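Local structure of MccB protein (6OM4) at residues Lys117-Cys123 with Glu141-Asp146; Thr171-Lys175 with Val187-Ala191; Asn231-Asn236 with Gly247-Pro252. The protein adenylates the C-terminal end of the MccA peptide with ATP through a phosphoramidate linkage in the biosynthesis of the Trojan horse antibiotic microcin C7. All coordinates share one frame. Residue numbers count along the deposited sequence, not the author numbering.

Interaction 1: residues Lys117-Cys123 with Glu141-Asp146; sequences KVVILGC and EIILID. With ND7 (5'-O-[(S)-amino(hydroxy)phosphoryl]adenosine), chain M.
Aliphatic side chains on both faces of two parallel strands make the apolar centre. On one face Val119 CG1 meets Ile145 CD1 at 3.6 Å and Leu121 CD1 meets Ile145 CG2 at 3.8 Å, with Ile145 in the mt rotamer; on the other, Ile120 CG1 lies 3.9 Å from Ile142 CG2 and 4.0 Å from Leu144 CD2. The axes of 117-121 and 141-146 approach to 4.7 Å and cross at -17°, in register from Lys117 beside Glu141 to Leu121 beside Ile145. Hydrogen bonds alternate: Val118 N to Glu141 O (2.9 Å), Ile143 N to Val118 O (2.9 Å), Ile120 N to Ile143 O (2.8 Å), Ile145 N to Ile120 O (2.9 Å) and Gly122 N to Ile145 O (2.9 Å). At the outer end Glu141 OE2 lies 3.6 Å from Lys117 CE and 4.4 Å from Lys117 NZ, beyond a salt bridge. Gly122, at phi 106° and psi 119°, turns the chain where a CB would strike the ribose O4'. Asp146 OD2 accepts Cys123 N and ND7 O3', both at 2.7 Å, while Asp146 OD1 takes ND7 O2' at 2.7 Å. A glycine-rich turn after one strand and a ribose-binding acid, Asp146, close by on the neighbouring segment mark a Rossmann-type nucleotide site, here of a ThiF/E1-like enzyme. Helix 125-136 links the strands; 208-211 flanks 117-121, 186-191 flanks 141-146, and helix 170-181 packs on Cys123 and Leu144.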
ATOM      1  N   LYS A 117      13.894   2.181  -4.957  1.00 18.69           N
ATOM      2  CA  LYS A 117      14.068   3.498  -4.376  1.00 19.82           C
ATOM      3  C   LYS A 117      12.712   4.181  -4.292  1.00 16.47           C
ATOM      4  O   LYS A 117      11.965   4.294  -5.299  1.00 17.22           O
ATOM      5  CB  LYS A 117      15.067   4.270  -5.243  1.00 22.57           C
ATOM      6  CG  LYS A 117      15.377   5.701  -4.831  1.00 27.50           C
ATOM      7  CD  LYS A 117      16.217   6.434  -5.905  1.00 30.06           C
ATOM      8  CE  LYS A 117      17.144   7.442  -5.267  1.00 37.40           C
ATOM      9  NZ  LYS A 117      17.733   8.375  -6.255  1.00 40.82           N
ATOM     10  N   VAL A 118      12.369   4.673  -3.092  1.00 15.98           N
ATOM     11  CA  VAL A 118      11.130   5.365  -2.910  1.00 14.42           C
ATOM     12  C   VAL A 118      11.405   6.767  -2.338  1.00 15.12           C
ATOM     13  O   VAL A 118      12.194   6.899  -1.408  1.00 15.41           O
ATOM     14  CB  VAL A 118      10.177   4.569  -1.984  1.00 13.85           C
ATOM     15  CG1 VAL A 118       8.919   5.345  -1.678  1.00 14.90           C
ATOM     16  CG2 VAL A 118       9.859   3.183  -2.577  1.00 14.92           C
ATOM     17  N   VAL A 119      10.669   7.770  -2.837  1.00 15.61           N
ATOM     18  CA  VAL A 119      10.669   9.144  -2.335  1.00 14.93           C
ATOM     19  C   VAL A 119       9.441   9.320  -1.451  1.00 16.34           C
ATOM     20  O   VAL A 119       8.336   8.987  -1.841  1.00 17.48           O
ATOM     21  CB  VAL A 119      10.646  10.167  -3.490  1.00 18.25           C
ATOM     22  CG1 VAL A 119      10.333  11.562  -2.998  1.00 19.34           C
ATOM     23  CG2 VAL A 119      11.934  10.146  -4.262  1.00 17.79           C
ATOM     24  N   ILE A 120       9.664   9.811  -0.237  1.00 14.84           N
ATOM     25  CA  ILE A 120       8.583  10.263   0.635  1.00 16.53           C
ATOM     26  C   ILE A 120       8.564  11.802   0.578  1.00 16.31           C
ATOM     27  O   ILE A 120       9.414  12.484   1.210  1.00 15.83           O
ATOM     28  CB  ILE A 120       8.800   9.762   2.075  1.00 16.31           C
ATOM     29  CG1 ILE A 120       9.123   8.265   2.119  1.00 19.84           C
ATOM     30  CG2 ILE A 120       7.616  10.117   2.957  1.00 18.11           C
ATOM     31  CD1 ILE A 120       7.944   7.377   1.852  1.00 20.46           C
ATOM     32  N   LEU A 121       7.585  12.340  -0.143  1.00 17.51           N
ATOM     33  CA  LEU A 121       7.439  13.788  -0.288  1.00 17.90           C
ATOM     34  C   LEU A 121       6.417  14.239   0.760  1.00 19.21           C
ATOM     35  O   LEU A 121       5.197  14.105   0.560  1.00 18.76           O
ATOM     36  CB  LEU A 121       7.034  14.130  -1.726  1.00 21.43           C
ATOM     37  CG  LEU A 121       6.815  15.619  -2.010  1.00 22.85           C
ATOM     38  CD1 LEU A 121       7.988  16.470  -1.553  1.00 26.50           C
ATOM     39  CD2 LEU A 121       6.532  15.847  -3.489  1.00 24.37           C
ATOM     40  N   GLY A 122       6.947  14.706   1.897  1.00 18.62           N
ATOM     41  CA  GLY A 122       6.152  15.051   3.049  1.00 20.28           C
ATOM     42  C   GLY A 122       6.308  14.008   4.122  1.00 20.28           C
ATOM     43  O   GLY A 122       5.893  12.863   3.931  1.00 20.97           O
ATOM     44  N   CYS A 123       6.814  14.459   5.273  1.00 18.59           N
ATOM     45  CA  CYS A 123       7.233  13.643   6.427  1.00 17.62           C
ATOM     46  C   CYS A 123       6.390  13.950   7.669  1.00 15.87           C
ATOM     47  O   CYS A 123       6.873  13.908   8.790  1.00 15.93           O
ATOM     48  CB  CYS A 123       8.704  13.899   6.730  1.00 18.72           C
ATOM     49  SG  CYS A 123       9.820  13.175   5.493  1.00 21.78           S
ATOM     50  N   GLU A 141      16.080   1.773  -0.481  1.00 18.70           N
ATOM     51  CA  GLU A 141      16.466   3.178  -0.452  1.00 19.27           C
ATOM     52  C   GLU A 141      15.244   4.069  -0.300  1.00 19.37           C
ATOM     53  O   GLU A 141      14.351   4.023  -1.108  1.00 16.32           O
ATOM     54  CB  GLU A 141      17.239   3.598  -1.699  1.00 21.28           C
ATOM     55  CG  GLU A 141      18.002   4.885  -1.477  1.00 28.51           C
ATOM     56  CD  GLU A 141      18.868   5.359  -2.636  1.00 35.26           C
ATOM     57  OE1 GLU A 141      19.111   4.547  -3.579  1.00 37.33           O
ATOM     58  OE2 GLU A 141      19.294   6.537  -2.589  1.00 36.97           O
ATOM     59  N   ILE A 142      15.258   4.883   0.764  1.00 17.67           N
ATOM     60  CA  ILE A 142      14.204   5.793   1.082  1.00 18.23           C
ATOM     61  C   ILE A 142      14.774   7.226   1.144  1.00 20.29           C
ATOM     62  O   ILE A 142      15.778   7.501   1.835  1.00 19.13           O
ATOM     63  CB  ILE A 142      13.510   5.402   2.401  1.00 18.84           C
ATOM     64  CG1 ILE A 142      12.953   3.973   2.350  1.00 20.14           C
ATOM     65  CG2 ILE A 142      12.455   6.433   2.738  1.00 17.77           C
ATOM     66  CD1 ILE A 142      12.238   3.552   3.630  1.00 21.30           C
ATOM     67  N   ILE A 143      14.130   8.141   0.402  1.00 18.31           N
ATOM     68  CA  ILE A 143      14.523   9.561   0.349  1.00 18.97           C
ATOM     69  C   ILE A 143      13.410  10.357   1.012  1.00 18.86           C
ATOM     70  O   ILE A 143      12.273  10.287   0.570  1.00 17.23           O
ATOM     71  CB  ILE A 143      14.730  10.069  -1.086  1.00 22.21           C
ATOM     72  CG1 ILE A 143      15.529   9.097  -1.948  1.00 23.32           C
ATOM     73  CG2 ILE A 143      15.327  11.477  -1.060  1.00 22.74           C
ATOM     74  CD1 ILE A 143      16.857   8.751  -1.425  1.00 29.18           C
ATOM     75  N   LEU A 144      13.751  11.050   2.097  1.00 15.96           N
ATOM     76  CA  LEU A 144      12.812  11.827   2.865  1.00 16.29           C
ATOM     77  C   LEU A 144      12.930  13.313   2.509  1.00 17.61           C
ATOM     78  O   LEU A 144      14.007  13.911   2.616  1.00 18.42           O
ATOM     79  CB  LEU A 144      13.108  11.626   4.353  1.00 14.47           C
ATOM     80  CG  LEU A 144      13.198  10.188   4.818  1.00 15.06           C
ATOM     81  CD1 LEU A 144      13.809  10.149   6.194  1.00 16.35           C
ATOM     82  CD2 LEU A 144      11.823   9.534   4.789  1.00 14.70           C
ATOM     83  N   ILE A 145      11.796  13.918   2.161  1.00 17.86           N
ATOM     84  CA  ILE A 145      11.729  15.340   1.768  1.00 18.72           C
ATOM     85  C   ILE A 145      10.719  16.078   2.641  1.00 19.41           C
ATOM     86  O   ILE A 145       9.513  15.782   2.646  1.00 18.13           O
ATOM     87  CB  ILE A 145      11.364  15.461   0.277  1.00 18.94           C
ATOM     88  CG1 ILE A 145      12.206  14.471  -0.539  1.00 20.83           C
ATOM     89  CG2 ILE A 145      11.502  16.903  -0.219  1.00 19.79           C
ATOM     90  CD1 ILE A 145      12.010  14.586  -2.057  1.00 20.92           C
ATOM     91  N   ASP A 146      11.222  17.104   3.320  1.00 18.42           N
ATOM     92  CA  ASP A 146      10.399  17.996   4.123  1.00 19.63           C
ATOM     93  C   ASP A 146      11.302  19.154   4.522  1.00 19.12           C
ATOM     94  O   ASP A 146      12.526  19.030   4.444  1.00 21.16           O
ATOM     95  CB  ASP A 146       9.822  17.288   5.361  1.00 19.96           C
ATOM     96  CG  ASP A 146       8.470  17.827   5.837  1.00 22.95           C
ATOM     97  OD1 ASP A 146       8.331  19.072   6.029  1.00 26.37           O
ATOM     98  OD2 ASP A 146       7.529  17.006   5.964  1.00 18.89           O
TER
HETATM   99  O1A ND7 M 101       0.274  17.959   7.822  1.00 18.83           O
HETATM  100  PA  ND7 M 101       0.566  16.501   7.614  1.00 21.34           P
HETATM  101  O2A ND7 M 101       0.503  15.585   8.828  1.00 18.94           O
HETATM  102  N3A ND7 M 101      -0.593  16.010   6.473  1.00 19.66           N
HETATM  103  O5' ND7 M 101       1.986  16.232   6.962  1.00 19.54           O
HETATM  104  C5' ND7 M 101       2.284  16.985   5.747  1.00 18.94           C
HETATM  105  C4' ND7 M 101       3.831  17.034   5.672  1.00 18.87           C
HETATM  106  C3' ND7 M 101       4.350  18.051   6.744  1.00 18.23           C
HETATM  107  O3' ND7 M 101       5.365  17.535   7.515  1.00 18.79           O
HETATM  108  C2' ND7 M 101       4.682  19.308   5.834  1.00 18.55           C
HETATM  109  O2' ND7 M 101       5.862  20.028   6.363  1.00 18.01           O
HETATM  110  C1' ND7 M 101       4.999  18.802   4.635  1.00 19.28           C
HETATM  111  O4' ND7 M 101       4.121  17.448   4.478  1.00 18.64           O
HETATM  112  N9  ND7 M 101       4.667  19.585   3.479  1.00 19.55           N
HETATM  113  C4  ND7 M 101       5.512  19.895   2.456  1.00 20.43           C
HETATM  114  C5  ND7 M 101       4.812  20.623   1.561  1.00 18.93           C
HETATM  115  N7  ND7 M 101       3.544  20.753   2.016  1.00 19.55           N
HETATM  116  C8  ND7 M 101       3.473  20.108   3.163  1.00 20.72           C
HETATM  117  N3  ND7 M 101       6.815  19.605   2.257  1.00 21.24           N
HETATM  118  C2  ND7 M 101       7.397  20.023   1.174  1.00 23.10           C
HETATM  119  N1  ND7 M 101       6.735  20.762   0.278  1.00 22.75           N
HETATM  120  C6  ND7 M 101       5.473  21.060   0.432  1.00 21.26           C
HETATM  121  N6  ND7 M 101       4.778  21.865  -0.557  1.00 21.89           N

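Interaction 2: residues Thr171-Lys175 with Val187-Ala191; sequences TEVIK and VSEIA
Helix-on-strand packing at one end of the large mixed sheet defines this contact: the first turns of helix 170-181 lie over strand 186-191, the outermost strand on that side. The short axes of 171-175 and 187-191 run antiparallel, at 172°, with a closest approach of 8.5 Å. Thr171 sits opposite Glu189 (CA-CA 5.9 Å) and, one helical turn later, Lys175 sits opposite Val187 (CA-CA 6.2 Å); the turn itself is closed by Lys175 N to Thr171 O at 3.0 Å. Every second strand residue, Val187 and Glu189, directs its CB toward the helix, while Ser188 and Ile190 direct theirs away.

Glu189, with chi1 at -57° and chi2 at 167°, reaches across so that its OE1 accepts a hydrogen bond from Thr171 OG1 at 2.7 Å, Thr171 being in the p rotamer. The other carboxylate oxygen turns to Lys175. Glu189 OE2 and Lys175 NZ are 4.4 Å apart, too far for a salt bridge, and a water joins them, accepting from Lys175 NZ at 2.9 Å and donating to Glu189 OE2 at 2.8 Å. The extended Lys175 chain also covers the strand, its CG 3.8 Å from Val187 CG1 and its CE 3.1 Å from Val187 O.

Ile174, whose end leads away from 187-191, packs on Leu144 and Cys123, and Thr171 also touches Asp146, so the helix spans both strands. Strand 141-146, helix 170-181 and strand 186-191 thus form a beta-alpha-beta unit of the Rossmann-like fold, in which the connecting helix covers the two parallel strands it joins.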
ATOM      1  N   THR A 171      12.885  15.331   8.860  1.00 17.71           N
ATOM      2  CA  THR A 171      13.631  14.360   8.065  1.00 18.50           C
ATOM      3  C   THR A 171      14.691  13.682   8.940  1.00 20.00           C
ATOM      4  O   THR A 171      14.953  12.510   8.760  1.00 17.81           O
ATOM      5  CB  THR A 171      14.204  14.978   6.777  1.00 19.07           C
ATOM      6  OG1 THR A 171      15.137  15.988   7.156  1.00 18.70           O
ATOM      7  CG2 THR A 171      13.128  15.571   5.894  1.00 19.78           C
ATOM      8  N   GLU A 172      15.323  14.430   9.861  1.00 19.44           N
ATOM      9  CA  GLU A 172      16.443  13.894  10.607  1.00 21.61           C
ATOM     10  C   GLU A 172      15.937  12.868  11.643  1.00 19.57           C
ATOM     11  O   GLU A 172      16.533  11.843  11.831  1.00 19.78           O
ATOM     12  CB  GLU A 172      17.244  15.010  11.267  1.00 25.64           C
ATOM     13  CG  GLU A 172      16.755  15.357  12.639  1.00 29.88           C
ATOM     14  CD  GLU A 172      17.557  16.452  13.307  1.00 35.41           C
ATOM     15  OE1 GLU A 172      17.075  17.631  13.347  1.00 33.69           O
ATOM     16  OE2 GLU A 172      18.677  16.124  13.759  1.00 42.08           O
ATOM     17  N   VAL A 173      14.772  13.113  12.251  1.00 17.11           N
ATOM     18  CA  VAL A 173      14.251  12.173  13.197  1.00 17.09           C
ATOM     19  C   VAL A 173      13.664  10.936  12.505  1.00 17.16           C
ATOM     20  O   VAL A 173      13.895   9.834  12.978  1.00 16.81           O
ATOM     21  CB  VAL A 173      13.253  12.853  14.129  1.00 16.92           C
ATOM     22  CG1 VAL A 173      12.674  11.873  15.128  1.00 16.36           C
ATOM     23  CG2 VAL A 173      13.929  14.022  14.816  1.00 17.29           C
ATOM     24  N   ILE A 174      12.922  11.114  11.413  1.00 16.42           N
ATOM     25  CA  ILE A 174      12.477   9.933  10.659  1.00 15.80           C
ATOM     26  C   ILE A 174      13.694   9.072  10.290  1.00 15.69           C
ATOM     27  O   ILE A 174      13.679   7.845  10.518  1.00 15.46           O
ATOM     28  CB  ILE A 174      11.620  10.281   9.434  1.00 16.25           C
ATOM     29  CG1 ILE A 174      10.366  11.034   9.880  1.00 18.46           C
ATOM     30  CG2 ILE A 174      11.311   9.013   8.655  1.00 15.85           C
ATOM     31  CD1 ILE A 174       9.286  11.160   8.856  1.00 20.87           C
ATOM     32  N   LYS A 175      14.753   9.685   9.750  1.00 15.31           N
ATOM     33  CA  LYS A 175      15.907   8.905   9.333  1.00 17.03           C
ATOM     34  C   LYS A 175      16.461   8.117  10.523  1.00 17.32           C
ATOM     35  O   LYS A 175      16.773   6.937  10.414  1.00 17.73           O
ATOM     36  CB  LYS A 175      17.010   9.781   8.733  1.00 18.15           C
ATOM     37  CG  LYS A 175      18.287   9.009   8.458  1.00 17.53           C
ATOM     38  CD  LYS A 175      19.277   9.775   7.675  1.00 22.20           C
ATOM     39  CE  LYS A 175      20.452   8.910   7.268  1.00 22.53           C
ATOM     40  NZ  LYS A 175      21.617   9.762   6.957  1.00 27.25           N
ATOM     41  N   VAL A 187      18.897   5.457   3.833  1.00 19.02           N
ATOM     42  CA  VAL A 187      17.975   6.584   3.972  1.00 19.07           C
ATOM     43  C   VAL A 187      18.761   7.874   3.775  1.00 20.48           C
ATOM     44  O   VAL A 187      19.839   8.013   4.330  1.00 20.01           O
ATOM     45  CB  VAL A 187      17.293   6.586   5.355  1.00 19.06           C
ATOM     46  CG1 VAL A 187      16.300   7.724   5.467  1.00 17.77           C
ATOM     47  CG2 VAL A 187      16.637   5.235   5.646  1.00 19.60           C
ATOM     48  N   SER A 188      18.200   8.799   2.995  1.00 19.61           N
ATOM     49  CA  SER A 188      18.768  10.105   2.783  1.00 22.76           C
ATOM     50  C   SER A 188      17.657  11.169   2.938  1.00 23.48           C
ATOM     51  O   SER A 188      16.465  10.837   2.945  1.00 21.04           O
ATOM     52  CB  SER A 188      19.519  10.113   1.453  1.00 26.08           C
ATOM     53  OG  SER A 188      18.621  10.146   0.355  1.00 29.27           O
ATOM     54  N   GLU A 189      18.067  12.412   3.207  1.00 20.65           N
ATOM     55  CA  GLU A 189      17.194  13.514   3.481  1.00 21.65           C
ATOM     56  C   GLU A 189      17.414  14.611   2.437  1.00 21.00           C
ATOM     57  O   GLU A 189      18.542  14.837   2.004  1.00 22.70           O
ATOM     58  CB  GLU A 189      17.504  14.113   4.856  1.00 22.63           C
ATOM     59  CG  GLU A 189      17.424  13.136   6.004  1.00 23.50           C
ATOM     60  CD  GLU A 189      18.044  13.760   7.241  1.00 27.30           C
ATOM     61  OE1 GLU A 189      17.514  14.834   7.676  1.00 28.80           O
ATOM     62  OE2 GLU A 189      19.079  13.216   7.742  1.00 33.92           O
ATOM     63  N   ILE A 190      16.342  15.326   2.090  1.00 18.33           N
ATOM     64  CA  ILE A 190      16.392  16.560   1.279  1.00 20.13           C
ATOM     65  C   ILE A 190      15.519  17.614   1.987  1.00 20.04           C
ATOM     66  O   ILE A 190      14.317  17.360   2.225  1.00 22.16           O
ATOM     67  CB  ILE A 190      15.914  16.329  -0.182  1.00 20.86           C
ATOM     68  CG1 ILE A 190      16.727  15.275  -0.922  1.00 20.98           C
ATOM     69  CG2 ILE A 190      15.911  17.645  -0.950  1.00 22.00           C
ATOM     70  CD1 ILE A 190      16.207  14.972  -2.311  1.00 21.72           C
ATOM     71  N   ALA A 191      16.117  18.763   2.362  1.00 18.74           N
ATOM     72  CA  ALA A 191      15.383  19.853   2.997  1.00 21.46           C
ATOM     73  C   ALA A 191      14.781  20.748   1.911  1.00 22.51           C
ATOM     74  O   ALA A 191      15.493  21.558   1.296  1.00 23.93           O
ATOM     75  CB  ALA A 191      16.272  20.633   3.954  1.00 21.95           C
TER
HETATM   76  O   HOH W   1      20.523  12.148   5.645  1.00 27.06           O

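Interaction 3: residues Asn231-Asn236 with Gly247-Pro252; sequences NQPYIN and GPLYVP
Tyr234 and Tyr250 bury the most surface, followed by Pro252. The tyrosines form an antiparallel hydrogen-bonded pair (CA-CA 5.3 Å): Tyr234 N donates to Tyr250 O at 3.1 Å and Tyr250 N to Tyr234 O at 2.8 Å. With Tyr234 chi1 at 75°, the face of its ring covers Tyr250 CB, 3.8 Å from the ring centroid, a CH-pi contact. Tyr250 (chi1 169°) sets its own ring obliquely, centroids 5.5 Å apart and planes at 36°. The CA-to-CB bond of Pro252 points toward 231-236; its CD meets Pro233 CG at 3.9 Å and its CB meets Asn231 ND2 at 3.5 Å. Asn231 follows helix 219-230 in a Schellman motif.

Segments 234-236 and 247-250, in the hairpin of strands 234-240 and 243-250, are antiparallel at 174° with axes coming within 4.7 Å. Ile235 faces Leu249 as a non-hydrogen-bonded pair, then Asn236 N donates to Pro248 O (3.3 Å) and Gly247 N to Asn236 O (2.9 Å). Pro248 follows a cis peptide. Tyr234 OH is hydrogen-bonded to Asn224 ND2; Tyr250 touches Val228 of helix 219-230 and lies near the zinc ligand Cys257. The hairpin is thus paired by its backbone and filled by apolar and CH-pi packing.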
ATOM      1  N   ASN A 231       7.563  10.894 -16.620  1.00 19.91           N
ATOM      2  CA  ASN A 231       7.440   9.428 -16.649  1.00 22.23           C
ATOM      3  C   ASN A 231       7.697   8.831 -15.256  1.00 18.22           C
ATOM      4  O   ASN A 231       8.361   7.835 -15.130  1.00 19.77           O
ATOM      5  CB  ASN A 231       8.378   8.772 -17.678  1.00 26.78           C
ATOM      6  CG  ASN A 231       7.629   8.444 -18.945  1.00 37.27           C
ATOM      7  OD1 ASN A 231       7.428   9.329 -19.779  1.00 44.54           O
ATOM      8  ND2 ASN A 231       7.142   7.211 -19.047  1.00 38.86           N
ATOM      9  N   GLN A 232       7.179   9.488 -14.214  1.00 16.26           N
ATOM     10  CA  GLN A 232       7.452   9.152 -12.801  1.00 16.42           C
ATOM     11  C   GLN A 232       6.182   8.610 -12.149  1.00 14.31           C
ATOM     12  O   GLN A 232       5.199   9.323 -11.995  1.00 17.18           O
ATOM     13  CB  GLN A 232       7.930  10.395 -12.083  1.00 16.42           C
ATOM     14  CG  GLN A 232       8.094  10.213 -10.579  1.00 16.77           C
ATOM     15  CD  GLN A 232       9.050   9.109 -10.233  1.00 16.29           C
ATOM     16  OE1 GLN A 232       8.657   8.064  -9.707  1.00 18.46           O
ATOM     17  NE2 GLN A 232      10.317   9.339 -10.538  1.00 15.18           N
ATOM     18  N   PRO A 233       6.130   7.334 -11.751  1.00 15.20           N
ATOM     19  CA  PRO A 233       4.979   6.840 -10.991  1.00 14.47           C
ATOM     20  C   PRO A 233       4.845   7.557  -9.632  1.00 13.65           C
ATOM     21  O   PRO A 233       5.834   7.879  -9.009  1.00 13.60           O
ATOM     22  CB  PRO A 233       5.209   5.325 -10.835  1.00 15.85           C
ATOM     23  CG  PRO A 233       6.338   4.997 -11.834  1.00 15.28           C
ATOM     24  CD  PRO A 233       7.123   6.280 -12.044  1.00 15.06           C
ATOM     25  N   TYR A 234       3.604   7.739  -9.174  1.00 13.41           N
ATOM     26  CA  TYR A 234       3.375   8.279  -7.831  1.00 14.56           C
ATOM     27  C   TYR A 234       2.090   7.694  -7.244  1.00 14.15           C
ATOM     28  O   TYR A 234       1.233   7.198  -7.959  1.00 14.37           O
ATOM     29  CB  TYR A 234       3.343   9.813  -7.828  1.00 14.08           C
ATOM     30  CG  TYR A 234       2.085  10.417  -8.380  1.00 14.09           C
ATOM     31  CD1 TYR A 234       0.961  10.571  -7.574  1.00 14.48           C
ATOM     32  CD2 TYR A 234       1.986  10.857  -9.695  1.00 14.06           C
ATOM     33  CE1 TYR A 234      -0.203  11.142  -8.050  1.00 15.27           C
ATOM     34  CE2 TYR A 234       0.814  11.420 -10.185  1.00 14.01           C
ATOM     35  CZ  TYR A 234      -0.298  11.561  -9.364  1.00 15.33           C
ATOM     36  OH  TYR A 234      -1.518  12.062  -9.748  1.00 15.07           O
ATOM     37  N   ILE A 235       1.967   7.793  -5.922  1.00 14.67           N
ATOM     38  CA  ILE A 235       0.738   7.521  -5.259  1.00 14.34           C
ATOM     39  C   ILE A 235       0.452   8.647  -4.257  1.00 13.85           C
ATOM     40  O   ILE A 235       1.361   9.118  -3.600  1.00 15.36           O
ATOM     41  CB  ILE A 235       0.768   6.139  -4.593  1.00 14.84           C
ATOM     42  CG1 ILE A 235      -0.618   5.830  -4.020  1.00 15.43           C
ATOM     43  CG2 ILE A 235       1.909   6.009  -3.577  1.00 14.72           C
ATOM     44  CD1 ILE A 235      -0.791   4.419  -3.520  1.00 17.23           C
ATOM     45  N   ASN A 236      -0.792   9.118  -4.236  1.00 13.92           N
ATOM     46  CA  ASN A 236      -1.209  10.143  -3.266  1.00 15.00           C
ATOM     47  C   ASN A 236      -1.920   9.437  -2.110  1.00 14.30           C
ATOM     48  O   ASN A 236      -2.575   8.448  -2.320  1.00 16.20           O
ATOM     49  CB  ASN A 236      -2.063  11.198  -3.971  1.00 15.53           C
ATOM     50  CG  ASN A 236      -2.393  12.431  -3.167  1.00 17.94           C
ATOM     51  OD1 ASN A 236      -3.494  12.950  -3.334  1.00 19.01           O
ATOM     52  ND2 ASN A 236      -1.443  12.968  -2.399  1.00 16.65           N
ATOM     53  N   GLY A 247      -4.735   6.649  -3.111  1.00 15.52           N
ATOM     54  CA  GLY A 247      -4.871   6.717  -4.536  1.00 16.51           C
ATOM     55  C   GLY A 247      -5.102   8.135  -5.037  1.00 16.58           C
ATOM     56  O   GLY A 247      -5.348   9.100  -4.286  1.00 17.63           O
ATOM     57  N   PRO A 248      -4.933   8.363  -6.346  1.00 16.70           N
ATOM     58  CA  PRO A 248      -4.601   7.303  -7.293  1.00 15.19           C
ATOM     59  C   PRO A 248      -3.121   6.888  -7.253  1.00 14.78           C
ATOM     60  O   PRO A 248      -2.266   7.623  -6.755  1.00 13.92           O
ATOM     61  CB  PRO A 248      -4.935   8.005  -8.606  1.00 16.43           C
ATOM     62  CG  PRO A 248      -4.485   9.421  -8.359  1.00 16.24           C
ATOM     63  CD  PRO A 248      -4.953   9.697  -6.955  1.00 16.61           C
ATOM     64  N   LEU A 249      -2.866   5.679  -7.754  1.00 13.52           N
ATOM     65  CA  LEU A 249      -1.526   5.209  -8.063  1.00 15.43           C
ATOM     66  C   LEU A 249      -1.345   5.419  -9.572  1.00 15.38           C
ATOM     67  O   LEU A 249      -1.986   4.737 -10.352  1.00 16.11           O
ATOM     68  CB  LEU A 249      -1.380   3.745  -7.628  1.00 16.79           C
ATOM     69  CG  LEU A 249      -0.186   2.938  -8.119  1.00 22.26           C
ATOM     70  CD1 LEU A 249       1.071   3.731  -8.308  1.00 24.79           C
ATOM     71  CD2 LEU A 249       0.093   1.740  -7.218  1.00 21.65           C
ATOM     72  N   TYR A 250      -0.586   6.461  -9.920  1.00 14.81           N
ATOM     73  CA  TYR A 250      -0.363   6.881 -11.298  1.00 14.71           C
ATOM     74  C   TYR A 250       0.819   6.087 -11.843  1.00 15.10           C
ATOM     75  O   TYR A 250       1.927   6.164 -11.298  1.00 14.73           O
ATOM     76  CB  TYR A 250      -0.041   8.376 -11.395  1.00 15.08           C
ATOM     77  CG  TYR A 250       0.458   8.754 -12.768  1.00 16.57           C
ATOM     78  CD1 TYR A 250      -0.384   8.619 -13.858  1.00 16.20           C
ATOM     79  CD2 TYR A 250       1.780   9.103 -12.995  1.00 15.03           C
ATOM     80  CE1 TYR A 250       0.064   8.879 -15.140  1.00 16.14           C
ATOM     81  CE2 TYR A 250       2.229   9.432 -14.267  1.00 16.01           C
ATOM     82  CZ  TYR A 250       1.374   9.273 -15.348  1.00 17.78           C
ATOM     83  OH  TYR A 250       1.805   9.542 -16.624  1.00 17.28           O
ATOM     84  N   VAL A 251       0.578   5.370 -12.949  1.00 16.16           N
ATOM     85  CA  VAL A 251       1.643   4.634 -13.652  1.00 16.35           C
ATOM     86  C   VAL A 251       1.684   5.138 -15.084  1.00 15.93           C
ATOM     87  O   VAL A 251       0.688   4.972 -15.783  1.00 18.13           O
ATOM     88  CB  VAL A 251       1.409   3.122 -13.597  1.00 17.65           C
ATOM     89  CG1 VAL A 251       2.607   2.405 -14.209  1.00 19.47           C
ATOM     90  CG2 VAL A 251       1.166   2.651 -12.176  1.00 18.69           C
ATOM     91  N   PRO A 252       2.802   5.743 -15.545  1.00 18.20           N
ATOM     92  CA  PRO A 252       2.915   6.285 -16.904  1.00 17.63           C
ATOM     93  C   PRO A 252       2.410   5.334 -17.991  1.00 18.35           C
ATOM     94  O   PRO A 252       2.811   4.161 -18.030  1.00 17.59           O
ATOM     95  CB  PRO A 252       4.418   6.473 -17.054  1.00 18.12           C
ATOM     96  CG  PRO A 252       4.824   6.929 -15.679  1.00 18.26           C
ATOM     97  CD  PRO A 252       4.025   6.032 -14.763  1.00 17.76           C
TER
HETATM   98  O   HOH W   2      -5.844  11.660  -4.023  1.00 18.51           O

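How the interactions relate
All three contacts reach the same mixed sheet. Interactions 1 and 2, centres 8 Å apart, adjoin: strand 141-146 of the first pairs with strand 186-191 of the second through probable hydrogen bonds, Leu144 O to Ile190 N (2.8 Å) and Leu144 N to Ser188 O (2.9 Å). Beyond strand 208-211, interaction 3 is centred about 15 Å from the centre of interaction 1 and 23 Å from that of interaction 2. Interaction 1 supplies Gly122, Cys123 and Asp146 of the 18-residue ND7 pocket; the side chains of Thr171 and Asn236 lie about 8 and 9 Å from ND7. Asn236 OD1 is hydrogen-bonded to a polar side chain of the bound peptide, another chain, and the side chain of Tyr250 is about 6 Å from the zinc ion.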